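PDB 3VXJ: DyP from Bjerkandera adusta, which probably acts as a heme-dependent peroxidase of the dye-decolorizing family, binding heme b and, in this crystal, 2,6-dimethoxyphenol. Local coordinates for residues A[12-21]-A[62-70]; A[38-49]-A[433-442]. All coordinates share one frame; numbering follows the deposited sequence.

Contact 1 of 2, residues A[12-21]-A[62-70]; sequences QGDILVGMKK and QPLAFVNLG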
loop_
_atom_site.group_PDB
_atom_site.type_symbol
_atom_site.label_atom_id
_atom_site.label_comp_id
_atom_site.label_asym_id
_atom_site.label_seq_id
_atom_site.Cartn_x
_atom_site.Cartn_y
_atom_site.Cartn_z
ATOM N N GLN A 12 -0.710 -2.206 -17.282
ATOM C CA GLN A 12 -0.721 -0.883 -16.673
ATOM C C GLN A 12 0.449 -0.729 -15.692
ATOM O O GLN A 12 0.660 -1.568 -14.809
ATOM C CB GLN A 12 -2.079 -0.594 -16.032
ATOM C CG GLN A 12 -3.225 -0.492 -17.044
ATOM C CD GLN A 12 -4.424 0.237 -16.487
ATOM O OE1 GLN A 12 -4.325 1.404 -16.123
ATOM N NE2 GLN A 12 -5.562 -0.447 -16.396
ATOM N N GLY A 13 1.225 0.338 -15.878
ATOM C CA GLY A 13 2.548 0.422 -15.277
ATOM C C GLY A 13 2.602 0.475 -13.760
ATOM O O GLY A 13 3.568 0.003 -13.166
ATOM N N ASP A 14 1.586 1.056 -13.123
ATOM C CA ASP A 14 1.617 1.148 -11.657
ATOM C C ASP A 14 1.586 -0.217 -10.968
ATOM O O ASP A 14 2.078 -0.357 -9.851
ATOM C CB ASP A 14 0.497 2.043 -11.127
ATOM C CG ASP A 14 0.768 2.547 -9.722
ATOM O OD1 ASP A 14 1.898 3.010 -9.465
ATOM O OD2 ASP A 14 -0.142 2.452 -8.866
ATOM N N ILE A 15 1.029 -1.217 -11.656
ATOM C CA ILE A 15 0.903 -2.559 -11.095
ATOM C C ILE A 15 2.271 -3.221 -10.892
ATOM O O ILE A 15 2.547 -3.779 -9.834
ATOM C CB ILE A 15 0.064 -3.472 -12.005
ATOM C CG1 ILE A 15 -1.348 -2.915 -12.184
ATOM C CG2 ILE A 15 0.007 -4.881 -11.425
ATOM C CD1 ILE A 15 -2.105 -3.579 -13.327
ATOM N N LEU A 16 3.115 -3.150 -11.921
ATOM C CA LEU A 16 4.340 -3.948 -11.982
ATOM C C LEU A 16 5.586 -3.154 -11.608
ATOM O O LEU A 16 6.494 -3.681 -10.972
ATOM C CB LEU A 16 4.495 -4.564 -13.384
ATOM C CG LEU A 16 5.694 -5.452 -13.733
ATOM C CD1 LEU A 16 5.731 -6.674 -12.832
ATOM C CD2 LEU A 16 5.654 -5.864 -15.202
ATOM N N VAL A 17 5.620 -1.886 -12.008
ATOM C CA VAL A 17 6.809 -1.059 -11.865
ATOM C C VAL A 17 6.603 0.002 -10.785
ATOM O O VAL A 17 7.506 0.273 -9.990
ATOM C CB VAL A 17 7.190 -0.411 -13.225
ATOM C CG1 VAL A 17 8.455 0.430 -13.095
ATOM C CG2 VAL A 17 7.373 -1.483 -14.295
ATOM N N GLY A 18 5.411 0.590 -10.763
ATOM C CA GLY A 18 5.098 1.676 -9.835
ATOM C C GLY A 18 5.443 3.013 -10.458
ATOM O O GLY A 18 6.530 3.180 -11.020
ATOM N N MET A 19 4.528 3.973 -10.350
ATOM C CA MET A 19 4.736 5.291 -10.960
ATOM C C MET A 19 5.922 6.049 -10.366
ATOM O O MET A 19 6.652 6.727 -11.098
ATOM C CB MET A 19 3.466 6.136 -10.881
ATOM C CG MET A 19 2.343 5.643 -11.779
ATOM S SD MET A 19 0.933 6.747 -11.735
ATOM C CE MET A 19 -0.145 5.942 -12.915
ATOM N N LYS A 20 6.122 5.925 -9.054
ATOM C CA LYS A 20 7.234 6.594 -8.346
ATOM C C LYS A 20 7.324 8.093 -8.660
ATOM O O LYS A 20 8.411 8.671 -8.699
ATOM C CB LYS A 20 8.578 5.913 -8.638
ATOM C CG LYS A 20 8.655 4.449 -8.242
ATOM C CD LYS A 20 10.078 3.928 -8.370
ATOM C CE LYS A 20 10.123 2.409 -8.289
ATOM N NZ LYS A 20 9.542 1.887 -7.017
ATOM N N LYS A 21 6.174 8.715 -8.883
ATOM C CA LYS A 21 6.119 10.145 -9.140
ATOM C C LYS A 21 5.937 10.923 -7.844
ATOM O O LYS A 21 5.321 10.428 -6.896
ATOM C CB LYS A 21 4.992 10.469 -10.125
ATOM C CG LYS A 21 5.290 10.078 -11.568
ATOM C CD LYS A 21 6.368 10.949 -12.199
ATOM C CE LYS A 21 6.138 11.074 -13.689
ATOM N NZ LYS A 21 7.213 11.841 -14.366
ATOM N N GLN A 62 9.555 9.582 -21.733
ATOM C CA GLN A 62 8.387 9.464 -20.868
ATOM C C GLN A 62 7.474 10.690 -20.940
ATOM O O GLN A 62 7.951 11.808 -21.154
ATOM C CB GLN A 62 8.826 9.217 -19.423
ATOM C CG GLN A 62 9.366 7.813 -19.175
ATOM C CD GLN A 62 9.780 7.582 -17.732
ATOM O OE1 GLN A 62 10.015 8.528 -16.975
ATOM N NE2 GLN A 62 9.871 6.316 -17.343
ATOM N N PRO A 63 6.153 10.488 -20.761
ATOM C CA PRO A 63 5.252 11.636 -20.706
ATOM C C PRO A 63 5.390 12.411 -19.396
ATOM O O PRO A 63 5.990 11.917 -18.434
ATOM C CB PRO A 63 3.864 10.998 -20.810
ATOM C CG PRO A 63 4.043 9.619 -20.289
ATOM C CD PRO A 63 5.421 9.208 -20.689
ATOM N N LEU A 64 4.831 13.616 -19.367
ATOM C CA LEU A 64 4.862 14.458 -18.180
ATOM C C LEU A 64 4.029 13.859 -17.049
ATOM O O LEU A 64 4.318 14.074 -15.877
ATOM C CB LEU A 64 4.359 15.859 -18.518
ATOM C CG LEU A 64 4.509 16.924 -17.431
ATOM C CD1 LEU A 64 5.975 17.133 -17.056
ATOM C CD2 LEU A 64 3.895 18.222 -17.912
ATOM N N ALA A 65 2.993 13.112 -17.416
ATOM C CA ALA A 65 2.193 12.391 -16.439
ATOM C C ALA A 65 1.918 10.968 -16.893
ATOM O O ALA A 65 1.778 10.691 -18.084
ATOM C CB ALA A 65 0.894 13.135 -16.149
ATOM N N PHE A 66 1.843 10.071 -15.916
ATOM C CA PHE A 66 1.442 8.695 -16.139
ATOM C C PHE A 66 -0.015 8.589 -15.738
ATOM O O PHE A 66 -0.428 9.168 -14.728
ATOM C CB PHE A 66 2.256 7.738 -15.259
ATOM C CG PHE A 66 3.754 7.872 -15.403
ATOM C CD1 PHE A 66 4.340 8.210 -16.624
ATOM C CD2 PHE A 66 4.586 7.627 -14.311
ATOM C CE1 PHE A 66 5.727 8.316 -16.749
ATOM C CE2 PHE A 66 5.979 7.730 -14.428
ATOM C CZ PHE A 66 6.547 8.075 -15.653
ATOM N N VAL A 67 -0.798 7.834 -16.501
ATOM C CA VAL A 67 -2.192 7.582 -16.116
ATOM C C VAL A 67 -2.513 6.094 -16.160
ATOM O O VAL A 67 -2.185 5.401 -17.118
ATOM C CB VAL A 67 -3.215 8.363 -16.990
ATOM C CG1 VAL A 67 -4.629 8.236 -16.391
ATOM C CG2 VAL A 67 -2.811 9.834 -17.114
ATOM N N ASN A 68 -3.119 5.607 -15.077
ATOM C CA ASN A 68 -3.689 4.269 -15.023
ATOM C C ASN A 68 -5.170 4.372 -14.653
ATOM O O ASN A 68 -5.634 5.420 -14.192
ATOM C CB ASN A 68 -2.938 3.389 -14.019
ATOM C CG ASN A 68 -1.612 2.818 -14.561
ATOM O OD1 ASN A 68 -0.963 2.042 -13.862
ATOM N ND2 ASN A 68 -1.192 3.211 -15.783
ATOM N N LEU A 69 -5.909 3.285 -14.861
ATOM C CA LEU A 69 -7.358 3.307 -14.740
ATOM C C LEU A 69 -7.888 1.975 -14.230
ATOM O O LEU A 69 -7.613 0.916 -14.805
ATOM C CB LEU A 69 -7.995 3.660 -16.094
ATOM C CG LEU A 69 -9.521 3.602 -16.257
ATOM C CD1 LEU A 69 -10.234 4.598 -15.343
ATOM C CD2 LEU A 69 -9.878 3.875 -17.703
ATOM N N GLY A 70 -8.648 2.043 -13.140
ATOM C CA GLY A 70 -9.305 0.869 -12.576
ATOM C C GLY A 70 -10.803 1.055 -12.443
ATOM O O GLY A 70 -11.309 2.181 -12.381
#

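Contact 2 of 2, residues A[38-49]-A[433-442]; sequences KTALKTYVPERI and ISALTATIAA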
loop_
_atom_site.group_PDB
_atom_site.type_symbol
_atom_site.label_atom_id
_atom_site.label_comp_id
_atom_site.label_asym_id
_atom_site.label_seq_id
_atom_site.Cartn_x
_atom_site.Cartn_y
_atom_site.Cartn_z
ATOM N N LYS A 38 -17.572 4.841 -23.335
ATOM C CA LYS A 38 -16.808 3.860 -24.093
ATOM C C LYS A 38 -16.065 4.473 -25.275
ATOM O O LYS A 38 -14.906 4.147 -25.496
ATOM C CB LYS A 38 -17.708 2.713 -24.548
ATOM C CG LYS A 38 -18.145 1.821 -23.391
ATOM C CD LYS A 38 -19.066 0.722 -23.837
ATOM C CE LYS A 38 -19.541 -0.052 -22.625
ATOM N NZ LYS A 38 -20.069 -1.381 -22.990
ATOM N N THR A 39 -16.703 5.374 -26.023
ATOM C CA THR A 39 -16.005 6.030 -27.118
ATOM C C THR A 39 -14.925 6.981 -26.594
ATOM O O THR A 39 -13.822 7.030 -27.148
ATOM C CB THR A 39 -16.969 6.704 -28.127
ATOM O OG1 THR A 39 -16.208 7.328 -29.172
ATOM C CG2 THR A 39 -17.875 7.743 -27.454
ATOM N N ALA A 40 -15.222 7.709 -25.518
ATOM C CA ALA A 40 -14.190 8.532 -24.869
ATOM C C ALA A 40 -12.996 7.671 -24.430
ATOM O O ALA A 40 -11.847 8.084 -24.571
ATOM C CB ALA A 40 -14.770 9.300 -23.690
ATOM N N LEU A 41 -13.275 6.481 -23.899
ATOM C CA LEU A 41 -12.221 5.580 -23.432
ATOM C C LEU A 41 -11.322 5.114 -24.575
ATOM O O LEU A 41 -10.100 5.074 -24.427
ATOM C CB LEU A 41 -12.823 4.381 -22.698
ATOM C CG LEU A 41 -11.818 3.462 -21.997
ATOM C CD1 LEU A 41 -11.016 4.237 -20.959
ATOM C CD2 LEU A 41 -12.520 2.294 -21.345
ATOM N N LYS A 42 -11.926 4.774 -25.711
ATOM C CA LYS A 42 -11.168 4.372 -26.892
ATOM C C LYS A 42 -10.271 5.497 -27.411
ATOM O O LYS A 42 -9.194 5.230 -27.934
ATOM C CB LYS A 42 -12.102 3.850 -27.984
ATOM C CG LYS A 42 -12.645 2.456 -27.686
ATOM C CD LYS A 42 -13.721 2.028 -28.677
ATOM C CE LYS A 42 -13.898 0.518 -28.667
ATOM N NZ LYS A 42 -14.981 0.050 -29.585
ATOM N N THR A 43 -10.717 6.743 -27.257
ATOM C CA THR A 43 -9.901 7.917 -27.564
ATOM C C THR A 43 -8.758 8.069 -26.559
ATOM O O THR A 43 -7.611 8.343 -26.924
ATOM C CB THR A 43 -10.752 9.208 -27.510
ATOM O OG1 THR A 43 -11.848 9.097 -28.423
ATOM C CG2 THR A 43 -9.923 10.421 -27.876
ATOM N N TYR A 44 -9.095 7.901 -25.288
ATOM C CA TYR A 44 -8.185 8.189 -24.188
ATOM C C TYR A 44 -7.026 7.195 -24.056
ATOM O O TYR A 44 -5.878 7.598 -23.864
ATOM C CB TYR A 44 -8.988 8.256 -22.886
ATOM C CG TYR A 44 -8.220 8.829 -21.724
ATOM C CD1 TYR A 44 -8.030 10.203 -21.614
ATOM C CD2 TYR A 44 -7.690 8.000 -20.734
ATOM C CE1 TYR A 44 -7.324 10.738 -20.553
ATOM C CE2 TYR A 44 -6.977 8.518 -19.670
ATOM C CZ TYR A 44 -6.800 9.887 -19.582
ATOM O OH TYR A 44 -6.093 10.416 -18.534
ATOM N N VAL A 45 -7.323 5.905 -24.180
ATOM C CA VAL A 45 -6.356 4.866 -23.811
ATOM C C VAL A 45 -5.023 4.942 -24.575
ATOM O O VAL A 45 -3.973 5.019 -23.938
ATOM C CB VAL A 45 -6.984 3.448 -23.839
ATOM C CG1 VAL A 45 -5.911 2.357 -23.699
ATOM C CG2 VAL A 45 -8.011 3.313 -22.746
ATOM N N PRO A 46 -5.056 4.960 -25.926
ATOM C CA PRO A 46 -3.779 4.988 -26.647
ATOM C C PRO A 46 -2.958 6.245 -26.373
ATOM O O PRO A 46 -1.734 6.217 -26.501
ATOM C CB PRO A 46 -4.198 4.949 -28.128
ATOM C CG PRO A 46 -5.620 5.390 -28.138
ATOM C CD PRO A 46 -6.202 4.905 -26.855
ATOM N N GLU A 47 -3.628 7.329 -25.990
ATOM C CA GLU A 47 -2.976 8.617 -25.750
ATOM C C GLU A 47 -2.342 8.759 -24.368
ATOM O O GLU A 47 -1.299 9.398 -24.223
ATOM C CB GLU A 47 -3.968 9.771 -25.969
ATOM C CG GLU A 47 -4.562 9.857 -27.375
ATOM C CD GLU A 47 -3.520 9.776 -28.483
ATOM O OE1 GLU A 47 -2.558 10.579 -28.477
ATOM O OE2 GLU A 47 -3.668 8.907 -29.373
ATOM N N ARG A 48 -2.979 8.166 -23.363
ATOM C CA ARG A 48 -2.691 8.508 -21.968
ATOM C C ARG A 48 -2.346 7.357 -21.027
ATOM O O ARG A 48 -1.692 7.575 -20.007
ATOM C CB ARG A 48 -3.864 9.292 -21.373
ATOM C CG ARG A 48 -4.146 10.631 -22.061
ATOM C CD ARG A 48 -3.131 11.694 -21.671
ATOM N NE ARG A 48 -3.489 12.997 -22.225
ATOM C CZ ARG A 48 -2.765 13.676 -23.109
ATOM N NH1 ARG A 48 -1.607 13.195 -23.545
ATOM N NH2 ARG A 48 -3.196 14.852 -23.544
ATOM N N ILE A 49 -2.807 6.146 -21.326
ATOM C CA ILE A 49 -2.627 5.047 -20.368
ATOM C C ILE A 49 -1.210 4.488 -20.464
ATOM O O ILE A 49 -0.788 4.006 -21.520
ATOM C CB ILE A 49 -3.703 3.948 -20.505
ATOM C CG1 ILE A 49 -5.106 4.512 -20.189
ATOM C CG2 ILE A 49 -3.365 2.743 -19.605
ATOM C CD1 ILE A 49 -5.373 4.906 -18.723
ATOM N N ILE A 433 -4.122 -3.124 -20.997
ATOM C CA ILE A 433 -4.355 -1.976 -21.856
ATOM C C ILE A 433 -5.245 -2.374 -23.041
ATOM O O ILE A 433 -6.189 -1.652 -23.384
ATOM C CB ILE A 433 -3.019 -1.310 -22.266
ATOM C CG1 ILE A 433 -2.329 -0.735 -21.012
ATOM C CG2 ILE A 433 -3.236 -0.214 -23.324
ATOM C CD1 ILE A 433 -0.961 -0.132 -21.255
ATOM N N SER A 434 -4.971 -3.534 -23.639
ATOM C CA SER A 434 -5.807 -4.034 -24.729
ATOM C C SER A 434 -7.233 -4.306 -24.248
ATOM O O SER A 434 -8.190 -3.993 -24.949
ATOM C CB SER A 434 -5.184 -5.273 -25.390
ATOM O OG SER A 434 -5.040 -6.339 -24.469
ATOM N N ALA A 435 -7.390 -4.851 -23.038
ATOM C CA ALA A 435 -8.734 -5.132 -22.529
ATOM C C ALA A 435 -9.556 -3.863 -22.322
ATOM O O ALA A 435 -10.776 -3.884 -22.475
ATOM C CB ALA A 435 -8.678 -5.951 -21.256
ATOM N N LEU A 436 -8.890 -2.759 -21.991
ATOM C CA LEU A 436 -9.590 -1.485 -21.847
ATOM C C LEU A 436 -10.402 -1.125 -23.086
ATOM O O LEU A 436 -11.552 -0.699 -22.982
ATOM C CB LEU A 436 -8.615 -0.360 -21.515
ATOM C CG LEU A 436 -8.079 -0.316 -20.083
ATOM C CD1 LEU A 436 -7.030 0.765 -19.976
ATOM C CD2 LEU A 436 -9.187 -0.076 -19.063
ATOM N N THR A 437 -9.801 -1.305 -24.257
ATOM C CA THR A 437 -10.472 -0.944 -25.503
ATOM C C THR A 437 -11.226 -2.102 -26.163
ATOM O O THR A 437 -12.297 -1.888 -26.742
ATOM C CB THR A 437 -9.500 -0.262 -26.502
ATOM O OG1 THR A 437 -8.435 -1.159 -26.843
ATOM C CG2 THR A 437 -8.925 1.008 -25.880
ATOM N N ALA A 438 -10.682 -3.316 -26.067
ATOM C CA ALA A 438 -11.265 -4.483 -26.742
ATOM C C ALA A 438 -12.436 -5.095 -25.976
ATOM O O ALA A 438 -13.297 -5.748 -26.570
ATOM C CB ALA A 438 -10.198 -5.540 -27.018
ATOM N N THR A 439 -12.471 -4.876 -24.665
ATOM C CA THR A 439 -13.510 -5.465 -23.816
ATOM C C THR A 439 -14.330 -4.399 -23.104
ATOM O O THR A 439 -15.541 -4.295 -23.329
ATOM C CB THR A 439 -12.923 -6.456 -22.788
ATOM O OG1 THR A 439 -12.179 -7.465 -23.478
ATOM C CG2 THR A 439 -14.032 -7.120 -21.977
ATOM N N ILE A 440 -13.680 -3.593 -22.266
ATOM C CA ILE A 440 -14.408 -2.621 -21.444
ATOM C C ILE A 440 -15.180 -1.636 -22.326
ATOM O O ILE A 440 -16.326 -1.274 -22.024
ATOM C CB ILE A 440 -13.478 -1.848 -20.461
ATOM C CG1 ILE A 440 -12.677 -2.807 -19.564
ATOM C CG2 ILE A 440 -14.286 -0.858 -19.620
ATOM C CD1 ILE A 440 -13.500 -3.855 -18.800
ATOM N N ALA A 441 -14.552 -1.223 -23.425
ATOM C CA ALA A 441 -15.129 -0.233 -24.330
ATOM C C ALA A 441 -15.867 -0.825 -25.533
ATOM O O ALA A 441 -16.299 -0.082 -26.423
ATOM C CB ALA A 441 -14.051 0.722 -24.799
ATOM N N ALA A 442 -16.017 -2.148 -25.566
ATOM C CA ALA A 442 -16.694 -2.817 -26.678
ATOM C C ALA A 442 -18.199 -2.544 -26.686
ATOM O O ALA A 442 -18.819 -2.484 -27.747
ATOM C CB ALA A 442 -16.421 -4.318 -26.651
ATOM O OXT ALA A 442 -18.824 -2.385 -25.635
#

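Contact 1 of 2, residues A[12-21]-A[62-70]
Q12 holds the edge strand 65-70 by a pair of amide-to-backbone bonds at L69. From its CB outward, the side chain first passes the amide of N68, with Q12 CB 3.6 Å from N68 OD1. CG leads on, anti to the carbonyl carbon (chi1 -66°), and the extended chain brings the carboxamide alongside L69. Q12 OE1 takes the N-H of L69 on a lone pair, 2.8 Å from L69 N. Q12 NE2 gives a hydrogen to L69 O, 2.9 Å away and nearly straight at 162°. The same NE2 also donates to P431 O. Replacing Q12 by an alanine is likely to leave L69 N, L69 O and P431 O without these mates and let the strand edge drift from the turn.

N68 answers in the other direction. N68 OD1 accepts from D14 N at 2.8 Å, in the first turn of the short helix, while ND2 is held by V67 O and T50 O. D14 turns its carboxylate away: OD1 takes M19 N and S330, OD2 takes Y359.

Further along, M19 slides past F66 in the opposite direction, M19 CE 3.8 Å from F66 CB. M19 O lies at the edge of the ring. The K21 side chain, bent at chi2 (-70°), runs across that of F66 at about a right angle. K21 CE sits over one face, 3.7 Å from the F66 centroid, as a CH-pi contact. K21 NZ makes an off-centre cation-pi contact and a long, weak ion pair with D126.

The turn is fastened to the edge strand of the N-terminal ferredoxin-like sheet without adding a strand to it. Side-chain amides thus satisfy buried backbone groups at one end, while apolar and cation-pi packing serves the other.

Contact 2 of 2, residues A[38-49]-A[433-442]
V45 meets three residues of helix 433-440 with its two methyls and its CB. V45 CG1 stands anti to the backbone N (chi1 170°) and reaches I433 CG2 at 3.7 Å. V45 CG2 takes the other branch and lies 3.9 Å from L436 CD1. Between them V45 CB faces T437, 3.7 Å from T437 CG2. The T437 rotamer places OG1 between backbone N and carbonyl carbon (chi1 61°), which turns the methyl to V45 and the hydroxyl to a weak bond with S434 O.

I49, just past the helix end, slides past I433 in the opposite direction. I49 CG2 touches I433 CG1 at 3.9 Å and also approaches L436 CD1. L41 sends CD2 onto L436 O, I440 CG2 and A441 CB.

K38 and K42, one on each side of L41 in sequence, reach the C-terminal end of the other helix. K38 runs extended over it, with CB and CG along A441. K38 CE passes 3.5 Å from I440 O, which is buried with no polar partner in the model. K38 NZ makes a salt bridge of 3.1 Å to A442 OXT, at the C terminus of the chain. The same NZ also donates to L79 O. K42, likewise extended, lays K42 CG on A441 CB at 3.6 Å and carries CE to T437 O and A441 O. The ammonium group of K38 would probably ease the negative charge of the A442 carboxylate.

The two axes run nearly antiparallel, 9.4 Å apart at an angle of 160°. This is antiparallel helix packing: the last helix of the chain rests on helix 34-48 of the N-terminal ferredoxin-like domain, away from the heme.

From the N terminus, the chain passes 12-21, strand 23-31 and then helix 34-48, which supplies 38-49. After helix 52-55 it reaches 62-70, where contact 1 closes a loop of 40 residues. Contact 2 closes only at the end, when 433-442 returns after 383 residues. The two loops cross rather than nest, because 38-49 lies inside the first and 62-70 inside the second. Contact 1 stays within the N-terminal domain, whereas contact 2 ties that domain to the C-terminal end of the chain. Their centres are 16 Å apart. They meet where strand 65-71 packs on helix 34-48: L69 CD2 is 3.5 Å from L41 CD1, and V67 lies against Y44.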